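Local structure of putative lipoprotein (Campylobacter jejuni subsp. jejuni, 2G5G) at residues V117-W120 / K121-E124; K55-I58 / S59-M62; E184-K187 / E188-D191. The protein binds heme as a cofacial pair within a dimer and probably takes part in bacterial heme or iron uptake as a ChaN-type lipoprotein. All blocks are in the same frame, centred on the assembly; numbering follows the deposited sequence.

Overall arrangement
Contacts 1 and 2 belong to one neighbourhood, whereas contact 3 stands apart, its centre about 30 Å from that of contact 1 and about 36 Å from that of contact 2. The partly buried contact 2 comprises two turns of helix 54-73 beside the mixed sheet; contact 1 is a surface turn leading into helix 124-131. They meet directly, Lys57 NZ lying 2.8 Å from Asp122 O, a probable hydrogen bond. Contact 3, another surface site, opens helix 187-210 at the heme. Aromatic rings dominate contact 1 and main-chain bonds and a serine hydroxyl contact 2, while contact 3 combines a long lysine-aspartate pair with a leucine on the porphyrin.

Contact 1: V117-W120 / K121-E124; sequences VWKW and KDYE
Trp120 and Glu124 meet in the turn that leads into helix 124-131, with Tyr123 at the N-cap position of that helix. The indole is swung anti to its own amide nitrogen (chi1 179°), and Glu124 lays its CB over one face. This CH-pi contact has CB 3.7 Å from the centroid of the five-membered ring of Trp120, with the approach 29° off the ring normal. Beyond it the Glu124 carboxylate plane is turned steeply against the indole.

The turn is tied by the main chain: Asp122 N donates to Lys119 O at 2.8 Å, while Trp120 O receives Tyr123 N at 2.8 Å and a weak bond from Glu124 N. Lys119 and Asp122 send their side chains the same way, side by side, yet Lys119 NZ remains 5.6 Å from Asp122 OD2.

Across the turn, the Trp118 and Tyr123 rings stand nearly perpendicular, with planes at 87°, in an oblique pairing. The phenol hydroxyl is hydrogen-bonded to Glu49, which helps fix its direction, and Trp118 meets His51 edge-to-face. At the edge of the indole, near its plane, Tyr123 OH comes within 3.5 Å of Trp118 CE3.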
ATOM      1  N   VAL A 117       7.252  -9.732  -7.102  1.00 45.14           N
ATOM      2  CA  VAL A 117       6.343  -9.910  -5.950  1.00 44.17           C
ATOM      3  C   VAL A 117       6.016 -11.400  -5.676  1.00 43.35           C
ATOM      4  O   VAL A 117       5.706 -11.768  -4.540  1.00 43.23           O
ATOM      5  CB  VAL A 117       5.046  -9.033  -6.020  1.00 44.72           C
ATOM      6  CG1 VAL A 117       5.401  -7.582  -6.187  1.00 44.82           C
ATOM      7  CG2 VAL A 117       4.104  -9.473  -7.128  1.00 44.84           C
ATOM      8  N   TRP A 118       6.125 -12.241  -6.714  1.00 41.68           N
ATOM      9  CA  TRP A 118       5.926 -13.682  -6.607  1.00 40.27           C
ATOM     10  C   TRP A 118       7.292 -14.342  -6.644  1.00 40.86           C
ATOM     11  O   TRP A 118       7.958 -14.315  -7.677  1.00 41.01           O
ATOM     12  CB  TRP A 118       5.044 -14.187  -7.764  1.00 38.22           C
ATOM     13  CG  TRP A 118       3.684 -13.556  -7.787  1.00 36.05           C
ATOM     14  CD1 TRP A 118       3.288 -12.480  -8.518  1.00 34.14           C
ATOM     15  CD2 TRP A 118       2.543 -13.966  -7.019  1.00 34.31           C
ATOM     16  NE1 TRP A 118       1.971 -12.190  -8.252  1.00 33.77           N
ATOM     17  CE2 TRP A 118       1.493 -13.087  -7.330  1.00 33.93           C
ATOM     18  CE3 TRP A 118       2.312 -15.004  -6.100  1.00 34.65           C
ATOM     19  CZ2 TRP A 118       0.211 -13.215  -6.772  1.00 35.11           C
ATOM     20  CZ3 TRP A 118       1.043 -15.126  -5.533  1.00 34.39           C
ATOM     21  CH2 TRP A 118       0.010 -14.231  -5.876  1.00 34.65           C
ATOM     22  N   LYS A 119       7.717 -14.934  -5.529  1.00 41.20           N
ATOM     23  CA  LYS A 119       9.076 -15.498  -5.440  1.00 42.58           C
ATOM     24  C   LYS A 119       9.270 -16.664  -6.398  1.00 41.97           C
ATOM     25  O   LYS A 119       8.672 -17.736  -6.209  1.00 41.86           O
ATOM     26  CB  LYS A 119       9.429 -15.961  -4.015  1.00 42.20           C
ATOM     27  CG  LYS A 119       9.506 -14.851  -2.994  1.00 44.94           C
ATOM     28  CD  LYS A 119       9.657 -15.414  -1.580  1.00 44.79           C
ATOM     29  CE  LYS A 119       9.788 -14.271  -0.566  1.00 49.83           C
ATOM     30  NZ  LYS A 119      10.026 -14.764   0.834  1.00 50.89           N
ATOM     31  N   TRP A 120      10.146 -16.468  -7.387  1.00 41.05           N
ATOM     32  CA  TRP A 120      10.350 -17.445  -8.439  1.00 40.72           C
ATOM     33  C   TRP A 120      10.569 -18.844  -7.896  1.00 40.75           C
ATOM     34  O   TRP A 120      10.050 -19.808  -8.463  1.00 40.62           O
ATOM     35  CB  TRP A 120      11.486 -17.031  -9.397  1.00 41.16           C
ATOM     36  CG  TRP A 120      11.730 -18.043 -10.496  1.00 41.03           C
ATOM     37  CD1 TRP A 120      12.861 -18.786 -10.696  1.00 41.74           C
ATOM     38  CD2 TRP A 120      10.806 -18.429 -11.533  1.00 41.69           C
ATOM     39  NE1 TRP A 120      12.698 -19.622 -11.790  1.00 41.90           N
ATOM     40  CE2 TRP A 120      11.452 -19.414 -12.325  1.00 42.31           C
ATOM     41  CE3 TRP A 120       9.499 -18.032 -11.875  1.00 41.30           C
ATOM     42  CZ2 TRP A 120      10.829 -20.010 -13.436  1.00 40.80           C
ATOM     43  CZ3 TRP A 120       8.885 -18.625 -12.976  1.00 40.40           C
ATOM     44  CH2 TRP A 120       9.554 -19.602 -13.742  1.00 41.09           C
ATOM     45  N   LYS A 121      11.320 -18.943  -6.795  1.00 40.69           N
ATOM     46  CA  LYS A 121      11.607 -20.216  -6.115  1.00 40.96           C
ATOM     47  C   LYS A 121      10.348 -21.042  -5.861  1.00 39.16           C
ATOM     48  O   LYS A 121      10.348 -22.276  -6.002  1.00 39.40           O
ATOM     49  CB  LYS A 121      12.331 -19.958  -4.772  1.00 41.00           C
ATOM     50  CG  LYS A 121      12.199 -21.114  -3.748  1.00 43.04           C
ATOM     51  CD  LYS A 121      13.360 -21.163  -2.737  1.00 43.94           C
ATOM     52  CE  LYS A 121      14.549 -21.943  -3.326  1.00 46.88           C
ATOM     53  NZ  LYS A 121      15.864 -21.347  -2.939  1.00 49.50           N
ATOM     54  N   ASP A 122       9.283 -20.345  -5.496  1.00 37.98           N
ATOM     55  CA  ASP A 122       8.003 -20.956  -5.132  1.00 36.80           C
ATOM     56  C   ASP A 122       7.139 -21.317  -6.343  1.00 36.22           C
ATOM     57  O   ASP A 122       6.038 -21.866  -6.185  1.00 34.62           O
ATOM     58  CB  ASP A 122       7.226 -19.994  -4.225  1.00 36.49           C
ATOM     59  CG  ASP A 122       7.852 -19.865  -2.842  1.00 37.34           C
ATOM     60  OD1 ASP A 122       8.572 -20.798  -2.443  1.00 36.95           O
ATOM     61  OD2 ASP A 122       7.609 -18.843  -2.168  1.00 36.51           O
ATOM     62  N   TYR A 123       7.641 -21.002  -7.543  1.00 35.52           N
ATOM     63  CA  TYR A 123       6.872 -21.167  -8.785  1.00 34.95           C
ATOM     64  C   TYR A 123       7.629 -21.889  -9.900  1.00 35.13           C
ATOM     65  O   TYR A 123       7.017 -22.414 -10.811  1.00 34.02           O
ATOM     66  CB  TYR A 123       6.279 -19.820  -9.225  1.00 34.78           C
ATOM     67  CG  TYR A 123       5.254 -19.391  -8.221  1.00 34.14           C
ATOM     68  CD1 TYR A 123       5.583 -18.508  -7.186  1.00 34.39           C
ATOM     69  CD2 TYR A 123       3.967 -19.952  -8.232  1.00 35.19           C
ATOM     70  CE1 TYR A 123       4.644 -18.159  -6.201  1.00 34.32           C
ATOM     71  CE2 TYR A 123       3.026 -19.608  -7.254  1.00 35.67           C
ATOM     72  CZ  TYR A 123       3.373 -18.712  -6.247  1.00 35.37           C
ATOM     73  OH  TYR A 123       2.456 -18.364  -5.294  1.00 34.59           O
ATOM     74  N   GLU A 124       8.953 -21.977  -9.787  1.00 35.14           N
ATOM     75  CA  GLU A 124       9.760 -22.498 -10.888  1.00 35.48           C
ATOM     76  C   GLU A 124       9.427 -23.903 -11.327  1.00 35.36           C
ATOM     77  O   GLU A 124       9.390 -24.175 -12.526  1.00 34.86           O
ATOM     78  CB  GLU A 124      11.272 -22.399 -10.583  1.00 35.88           C
ATOM     79  CG  GLU A 124      11.789 -23.367  -9.536  1.00 38.53           C
ATOM     80  CD  GLU A 124      13.296 -23.529  -9.608  0.90 43.91           C
ATOM     81  OE1 GLU A 124      14.001 -22.543  -9.979  0.90 42.48           O
ATOM     82  OE2 GLU A 124      13.762 -24.649  -9.302  0.90 46.15           O
TER

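Contact 2: K55-I58 / S59-M62; sequences KHKI and SQVM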
ATOM      1  N   LYS A  55       4.809 -28.467  -0.098  1.00 33.56           N
ATOM      2  CA  LYS A  55       4.011 -29.651  -0.436  1.00 33.17           C
ATOM      3  C   LYS A  55       2.897 -29.319  -1.447  1.00 31.68           C
ATOM      4  O   LYS A  55       2.498 -30.186  -2.245  1.00 31.58           O
ATOM      5  CB  LYS A  55       3.398 -30.258   0.815  1.00 33.26           C
ATOM      6  CG  LYS A  55       4.370 -31.111   1.614  1.00 37.28           C
ATOM      7  CD  LYS A  55       3.702 -31.597   2.879  1.00 41.41           C
ATOM      8  CE  LYS A  55       4.707 -32.193   3.863  1.00 44.20           C
ATOM      9  NZ  LYS A  55       3.982 -32.596   5.103  1.00 44.96           N
ATOM     10  N   HIS A  56       2.418 -28.081  -1.406  1.00 30.10           N
ATOM     11  CA  HIS A  56       1.436 -27.617  -2.395  1.00 29.57           C
ATOM     12  C   HIS A  56       2.057 -27.610  -3.763  1.00 30.37           C
ATOM     13  O   HIS A  56       1.476 -28.107  -4.737  1.00 29.44           O
ATOM     14  CB  HIS A  56       0.917 -26.217  -2.034  1.00 28.62           C
ATOM     15  CG  HIS A  56      -0.011 -26.224  -0.858  1.00 24.56           C
ATOM     16  ND1 HIS A  56      -0.762 -25.137  -0.494  1.00 23.16           N
ATOM     17  CD2 HIS A  56      -0.284 -27.193   0.045  1.00 24.42           C
ATOM     18  CE1 HIS A  56      -1.472 -25.433   0.586  1.00 23.72           C
ATOM     19  NE2 HIS A  56      -1.211 -26.687   0.920  1.00 23.38           N
ATOM     20  N   LYS A  57       3.266 -27.041  -3.824  1.00 29.92           N
ATOM     21  CA  LYS A  57       3.992 -26.965  -5.077  1.00 30.16           C
ATOM     22  C   LYS A  57       4.240 -28.338  -5.703  1.00 29.33           C
ATOM     23  O   LYS A  57       4.026 -28.529  -6.895  1.00 29.41           O
ATOM     24  CB  LYS A  57       5.210 -26.046  -4.900  1.00 29.49           C
ATOM     25  CG  LYS A  57       4.686 -24.632  -5.026  1.00 31.37           C
ATOM     26  CD  LYS A  57       5.141 -23.711  -3.983  1.00 30.82           C
ATOM     27  CE  LYS A  57       4.075 -22.733  -3.700  1.00 27.97           C
ATOM     28  NZ  LYS A  57       3.726 -21.658  -4.678  1.00 26.31           N
ATOM     29  N   ILE A  58       4.617 -29.324  -4.903  1.00 30.07           N
ATOM     30  CA  ILE A  58       4.723 -30.689  -5.416  1.00 30.51           C
ATOM     31  C   ILE A  58       3.381 -31.235  -5.958  1.00 29.79           C
ATOM     32  O   ILE A  58       3.322 -31.842  -7.036  1.00 29.53           O
ATOM     33  CB  ILE A  58       5.324 -31.668  -4.355  1.00 30.77           C
ATOM     34  CG1 ILE A  58       6.722 -31.197  -3.934  1.00 31.53           C
ATOM     35  CG2 ILE A  58       5.394 -33.062  -4.941  1.00 30.88           C
ATOM     36  CD1 ILE A  58       7.213 -31.752  -2.576  1.00 32.12           C
ATOM     37  N   SER A  59       2.316 -31.040  -5.178  1.00 29.06           N
ATOM     38  CA  SER A  59       0.954 -31.445  -5.545  1.00 28.53           C
ATOM     39  C   SER A  59       0.451 -30.864  -6.893  1.00 27.38           C
ATOM     40  O   SER A  59      -0.209 -31.543  -7.679  1.00 26.38           O
ATOM     41  CB  SER A  59       0.021 -31.038  -4.392  1.00 28.12           C
ATOM     42  OG  SER A  59       0.279 -31.869  -3.261  1.00 29.14           O
ATOM     43  N   GLN A  60       0.787 -29.610  -7.138  1.00 27.00           N
ATOM     44  CA  GLN A  60       0.416 -28.930  -8.382  1.00 26.35           C
ATOM     45  C   GLN A  60       1.030 -29.631  -9.595  1.00 26.20           C
ATOM     46  O   GLN A  60       0.357 -29.858 -10.584  1.00 23.84           O
ATOM     47  CB  GLN A  60       0.811 -27.474  -8.319  1.00 25.84           C
ATOM     48  CG  GLN A  60       0.124 -26.721  -7.226  1.00 25.20           C
ATOM     49  CD  GLN A  60       0.877 -25.487  -6.753  1.00 24.18           C
ATOM     50  OE1 GLN A  60       1.777 -24.978  -7.423  1.00 24.99           O
ATOM     51  NE2 GLN A  60       0.488 -24.982  -5.573  1.00 24.76           N
ATOM     52  N   VAL A  61       2.301 -30.008  -9.492  1.00 27.37           N
ATOM     53  CA  VAL A  61       2.993 -30.731 -10.561  1.00 26.99           C
ATOM     54  C   VAL A  61       2.357 -32.088 -10.831  1.00 27.30           C
ATOM     55  O   VAL A  61       2.143 -32.451 -11.987  1.00 27.11           O
ATOM     56  CB  VAL A  61       4.545 -30.824 -10.281  1.00 27.26           C
ATOM     57  CG1 VAL A  61       5.244 -31.794 -11.249  1.00 26.68           C
ATOM     58  CG2 VAL A  61       5.174 -29.456 -10.314  1.00 26.73           C
HETATM   59  N   MSE A  62       2.007 -32.815  -9.771  1.00 27.26           N
HETATM   60  CA  MSE A  62       1.385 -34.122  -9.905  1.00 29.83           C
HETATM   61  C   MSE A  62       0.041 -34.038 -10.607  1.00 27.15           C
HETATM   62  O   MSE A  62      -0.258 -34.838 -11.509  1.00 26.11           O
HETATM   63  CB  MSE A  62       1.197 -34.765  -8.526  1.00 28.90           C
HETATM   64  CG  MSE A  62       2.521 -35.128  -7.849  1.00 32.80           C
HETATM   65 SE   MSE A  62       2.189 -35.774  -6.010  0.70 41.20          SE
HETATM   66  CE  MSE A  62       0.791 -37.064  -6.398  0.80 31.33           C
TER
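Ser59 and Lys55 form a doubly bonded pair on one turn of helix 54-73. Lys55 O accepts the regular helical bond from Ser59 N at 3.1 Å and a second from Ser59 OG at 3.0 Å. The two donors reach the carbonyl from opposite faces of its plane, tilted 31° and 27° from it. With chi1 at -70°, the serine hydroxyl sits beside its own amide nitrogen, the position from which it can fold back on the preceding turn.

One residue further on, Gln60 N donates to His56 O at 2.9 Å, and the glutamine chain returns along the helix until its amide lies against Lys57. Lys57 and Gln60 run side by side in the same direction, with Gln60 OE1 3.8 Å from Lys57 CG. On another side of the helix, Met62, present as selenomethionine, brings SE to 4.3 Å from Ile58 CG2, while Met62 N binds Ile58 O at 3.2 Å.

In the second shell, Glu49 OE1 takes a salt bridge from Lys57 NZ and a hydrogen bond from Gln60 NE2, probably offsetting the lysine charge, while the ammonium of the bent lysine is also hydrogen-bonded to Asp122 O and meets the Tyr123 ring in a cation-pi contact. Ser59 OG is hydrogen-bonded to Tyr264 OH, and both imidazole nitrogens of His56 have backbone partners, Lys50 N at ND1 and Ser249 O at NE2, which fixes the rotation of the ring. The helix thus packs against the mixed sheet, with His56 and Gln60 touching strands 44-49 and 243-248, while Gln60 and Val61 meet helix 124-131.

Contact 3: E184-K187 / E188-D191; sequences EENK and ELLD. With HEM (protoporphyrin IX containing Fe), chain B.
The heme-facing start of helix 187-210 brings Leu189 onto the porphyrin directly after the beta turn that ends the preceding loop. Leu189 belongs to the heme pocket and touches the ligand with both methyl groups. CD2 lies 3.5 Å from the heme methine carbon CHD, and CD1 lies 3.6 Å from heme C4C, an entirely apolar approach. Its branch point is anti to the backbone nitrogen (chi1 173°), which carries the two methyls out toward the macrocycle.

Asn186, within the type I beta turn from Glu184 to Lys187, occupies the N-cap position, but its side chain makes no capping bond; its amide ND2 is held instead by a weak bond to Asn182 O. The first helical turn is closed by the main chain, with Leu190 N donating to Asn186 O at 3.0 Å and Asp191 N to Lys187 O at 3.1 Å. Behind the heme-facing residue, Leu190 packs on Phe172, Ile175 and Ser176 of helix 165-179, so the two helices are joined beside the pocket.

Lys187 bends at chi2 (83°) and then runs extended to cross Asp191 obliquely. Its methylene CE comes closer to the carboxylate than the ammonium does, at 3.3 Å from Asp191 OD2. Lys187 NZ is 3.8 Å from the same Asp191 OD2, making the salt bridge a long one.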
ATOM      1  N   GLU A 184     -11.508  -1.323  13.361  1.00 60.04           N
ATOM      2  CA  GLU A 184     -12.025   0.012  13.678  1.00 59.94           C
ATOM      3  C   GLU A 184     -11.086   1.110  13.197  1.00 59.76           C
ATOM      4  O   GLU A 184     -11.505   2.035  12.491  1.00 59.85           O
ATOM      5  CB  GLU A 184     -12.274   0.161  15.188  1.00 60.02           C
ATOM      6  CG  GLU A 184     -13.579  -0.461  15.682  1.00 60.73           C
ATOM      7  CD  GLU A 184     -13.523  -1.980  15.795  1.00 61.10           C
ATOM      8  OE1 GLU A 184     -12.435  -2.527  16.108  1.00 61.18           O
ATOM      9  OE2 GLU A 184     -14.578  -2.624  15.578  1.00 61.64           O
ATOM     10  N   GLU A 185      -9.820   1.003  13.598  1.00 59.43           N
ATOM     11  CA  GLU A 185      -8.789   1.947  13.204  1.00 59.20           C
ATOM     12  C   GLU A 185      -8.589   1.942  11.683  1.00 58.57           C
ATOM     13  O   GLU A 185      -8.464   3.007  11.065  1.00 58.28           O
ATOM     14  CB  GLU A 185      -7.463   1.592  13.883  1.00 59.43           C
ATOM     15  CG  GLU A 185      -7.367   1.894  15.385  1.00 59.80           C
ATOM     16  CD  GLU A 185      -6.188   1.176  16.040  1.00 60.25           C
ATOM     17  OE1 GLU A 185      -5.406   0.504  15.318  1.00 61.01           O
ATOM     18  OE2 GLU A 185      -6.047   1.273  17.278  1.00 62.21           O
ATOM     19  N   ASN A 186      -8.583   0.736  11.104  1.00 57.59           N
ATOM     20  CA  ASN A 186      -8.176   0.506   9.714  1.00 56.50           C
ATOM     21  C   ASN A 186      -9.335   0.248   8.749  1.00 55.71           C
ATOM     22  O   ASN A 186      -9.167  -0.428   7.728  1.00 55.52           O
ATOM     23  CB  ASN A 186      -7.180  -0.658   9.661  1.00 56.66           C
ATOM     24  CG  ASN A 186      -5.855  -0.332  10.333  1.00 57.29           C
ATOM     25  OD1 ASN A 186      -4.997   0.341   9.756  1.00 57.55           O
ATOM     26  ND2 ASN A 186      -5.680  -0.821  11.554  1.00 57.43           N
ATOM     27  N   LYS A 187     -10.499   0.817   9.058  1.00 54.58           N
ATOM     28  CA  LYS A 187     -11.739   0.546   8.325  1.00 53.26           C
ATOM     29  C   LYS A 187     -11.701   0.929   6.843  1.00 52.46           C
ATOM     30  O   LYS A 187     -12.194   0.182   5.984  1.00 52.31           O
ATOM     31  CB  LYS A 187     -12.914   1.256   9.008  1.00 53.53           C
ATOM     32  CG  LYS A 187     -14.190   1.384   8.170  1.00 54.12           C
ATOM     33  CD  LYS A 187     -15.025   0.111   8.227  1.00 55.62           C
ATOM     34  CE  LYS A 187     -16.325   0.261   7.463  1.00 56.12           C
ATOM     35  NZ  LYS A 187     -17.121  -0.995   7.589  1.00 57.79           N
ATOM     36  N   GLU A 188     -11.146   2.102   6.555  1.00 50.75           N
ATOM     37  CA  GLU A 188     -11.128   2.617   5.197  1.00 49.46           C
ATOM     38  C   GLU A 188     -10.163   1.822   4.329  1.00 47.77           C
ATOM     39  O   GLU A 188     -10.480   1.501   3.175  1.00 47.23           O
ATOM     40  CB  GLU A 188     -10.814   4.116   5.177  1.00 49.50           C
ATOM     41  CG  GLU A 188     -12.061   4.973   5.360  1.00 50.00           C
ATOM     42  CD  GLU A 188     -11.762   6.451   5.664  1.00 51.21           C
ATOM     43  OE1 GLU A 188     -10.893   6.742   6.526  1.00 51.52           O
ATOM     44  OE2 GLU A 188     -12.424   7.323   5.042  1.00 52.86           O
ATOM     45  N   LEU A 189      -9.008   1.490   4.907  1.00 45.95           N
ATOM     46  CA  LEU A 189      -8.024   0.628   4.276  1.00 44.74           C
ATOM     47  C   LEU A 189      -8.589  -0.769   3.951  1.00 44.39           C
ATOM     48  O   LEU A 189      -8.378  -1.283   2.847  1.00 44.07           O
ATOM     49  CB  LEU A 189      -6.772   0.487   5.153  1.00 44.51           C
ATOM     50  CG  LEU A 189      -5.750  -0.537   4.643  1.00 44.14           C
ATOM     51  CD1 LEU A 189      -5.164  -0.106   3.302  1.00 41.31           C
ATOM     52  CD2 LEU A 189      -4.659  -0.788   5.662  1.00 44.12           C
ATOM     53  N   LEU A 190      -9.292  -1.367   4.915  1.00 43.22           N
ATOM     54  CA  LEU A 190      -9.788  -2.733   4.765  1.00 42.39           C
ATOM     55  C   LEU A 190     -10.859  -2.813   3.681  1.00 41.73           C
ATOM     56  O   LEU A 190     -10.887  -3.779   2.913  1.00 41.79           O
ATOM     57  CB  LEU A 190     -10.276  -3.310   6.098  1.00 42.19           C
ATOM     58  CG  LEU A 190      -9.203  -3.803   7.070  1.00 42.65           C
ATOM     59  CD1 LEU A 190      -9.788  -3.960   8.481  1.00 41.87           C
ATOM     60  CD2 LEU A 190      -8.547  -5.100   6.594  1.00 40.98           C
ATOM     61  N   ASP A 191     -11.707  -1.791   3.594  1.00 40.56           N
ATOM     62  CA  ASP A 191     -12.728  -1.737   2.561  1.00 40.32           C
ATOM     63  C   ASP A 191     -12.103  -1.597   1.165  1.00 39.61           C
ATOM     64  O   ASP A 191     -12.681  -2.064   0.188  1.00 39.12           O
ATOM     65  CB  ASP A 191     -13.720  -0.590   2.801  1.00 40.52           C
ATOM     66  CG  ASP A 191     -14.774  -0.908   3.887  1.00 42.71           C
ATOM     67  OD1 ASP A 191     -14.933  -2.086   4.303  1.00 41.93           O
ATOM     68  OD2 ASP A 191     -15.458   0.051   4.325  1.00 44.08           O
TER
HETATM   69  CHA HEM B 605      -0.973   4.462   2.149  1.00 50.73           C
HETATM   70  CHB HEM B 605      -1.306   2.240  -2.207  1.00 50.72           C
HETATM   71  CHC HEM B 605      -1.960  -2.073  -0.100  1.00 48.93           C
HETATM   72  CHD HEM B 605      -1.530   0.084   4.253  1.00 49.58           C
HETATM   73  C1A HEM B 605      -1.031   4.237   0.779  1.00 51.07           C
HETATM   74  C2A HEM B 605      -0.961   5.255  -0.263  1.00 52.83           C
HETATM   75  C3A HEM B 605      -1.053   4.634  -1.453  1.00 51.33           C
HETATM   76  C4A HEM B 605      -1.174   3.209  -1.221  1.00 50.74           C
HETATM   77  CMA HEM B 605      -1.028   5.295  -2.849  1.00 51.84           C
HETATM   78  CAA HEM B 605      -0.820   6.782  -0.013  1.00 53.79           C
HETATM   79  CBA HEM B 605       0.629   7.142   0.322  1.00 57.68           C
HETATM   80  CGA HEM B 605       0.778   8.403   1.174  1.00 58.75           C
HETATM   81  O1A HEM B 605      -0.123   9.296   1.146  1.00 59.05           O
HETATM   82  O2A HEM B 605       1.817   8.518   1.890  1.00 57.46           O
HETATM   83  C1B HEM B 605      -1.620   0.904  -2.041  1.00 49.90           C
HETATM   84  C2B HEM B 605      -2.055  -0.033  -3.070  1.00 49.71           C
HETATM   85  C3B HEM B 605      -2.240  -1.230  -2.497  1.00 49.32           C
HETATM   86  C4B HEM B 605      -1.921  -1.100  -1.076  1.00 48.68           C
HETATM   87  CMB HEM B 605      -2.273   0.306  -4.559  1.00 49.80           C
HETATM   88  CAB HEM B 605      -2.709  -2.514  -3.238  1.00 50.31           C
HETATM   89  CBB HEM B 605      -2.732  -3.704  -2.624  1.00 49.73           C
HETATM   90  C1C HEM B 605      -1.876  -1.865   1.263  1.00 48.53           C
HETATM   91  C2C HEM B 605      -1.958  -2.891   2.287  1.00 49.11           C
HETATM   92  C3C HEM B 605      -1.833  -2.293   3.480  1.00 49.14           C
HETATM   93  C4C HEM B 605      -1.673  -0.865   3.260  1.00 49.09           C
HETATM   94  CMC HEM B 605      -2.144  -4.404   2.026  1.00 48.99           C
HETATM   95  CAC HEM B 605      -1.858  -2.980   4.868  1.00 49.95           C
HETATM   96  CBC HEM B 605      -1.024  -3.986   5.158  1.00 50.86           C
HETATM   97  C1D HEM B 605      -1.341   1.448   4.141  1.00 49.31           C
HETATM   98  C2D HEM B 605      -1.156   2.366   5.245  1.00 49.81           C
HETATM   99  C3D HEM B 605      -0.977   3.746   4.597  1.00 51.18           C
HETATM  100  C4D HEM B 605      -1.068   3.516   3.161  1.00 49.81           C
HETATM  101  CMD HEM B 605      -1.145   2.020   6.751  1.00 49.85           C
HETATM  102  CAD HEM B 605      -0.742   5.090   5.329  1.00 52.75           C
HETATM  103  CBD HEM B 605       0.533   5.730   4.783  1.00 57.43           C
HETATM  104  CGD HEM B 605       1.527   5.986   5.889  1.00 60.88           C
HETATM  105  O1D HEM B 605       2.533   5.232   5.977  1.00 63.31           O
HETATM  106  O2D HEM B 605       1.328   6.947   6.683  1.00 61.06           O
HETATM  107  NA  HEM B 605      -1.169   2.998   0.154  1.00 49.98           N
HETATM  108  NB  HEM B 605      -1.547   0.207  -0.848  1.00 48.53           N
HETATM  109  NC  HEM B 605      -1.694  -0.640   1.898  1.00 48.41           N
HETATM  110  ND  HEM B 605      -1.283   2.165   2.955  1.00 48.77           N
HETATM  111 FE   HEM B 605      -1.618   1.164   1.037  1.00 46.86          FE
HETATM  112  O   HOH W   1     -10.667   4.429   9.043  1.00 53.53           O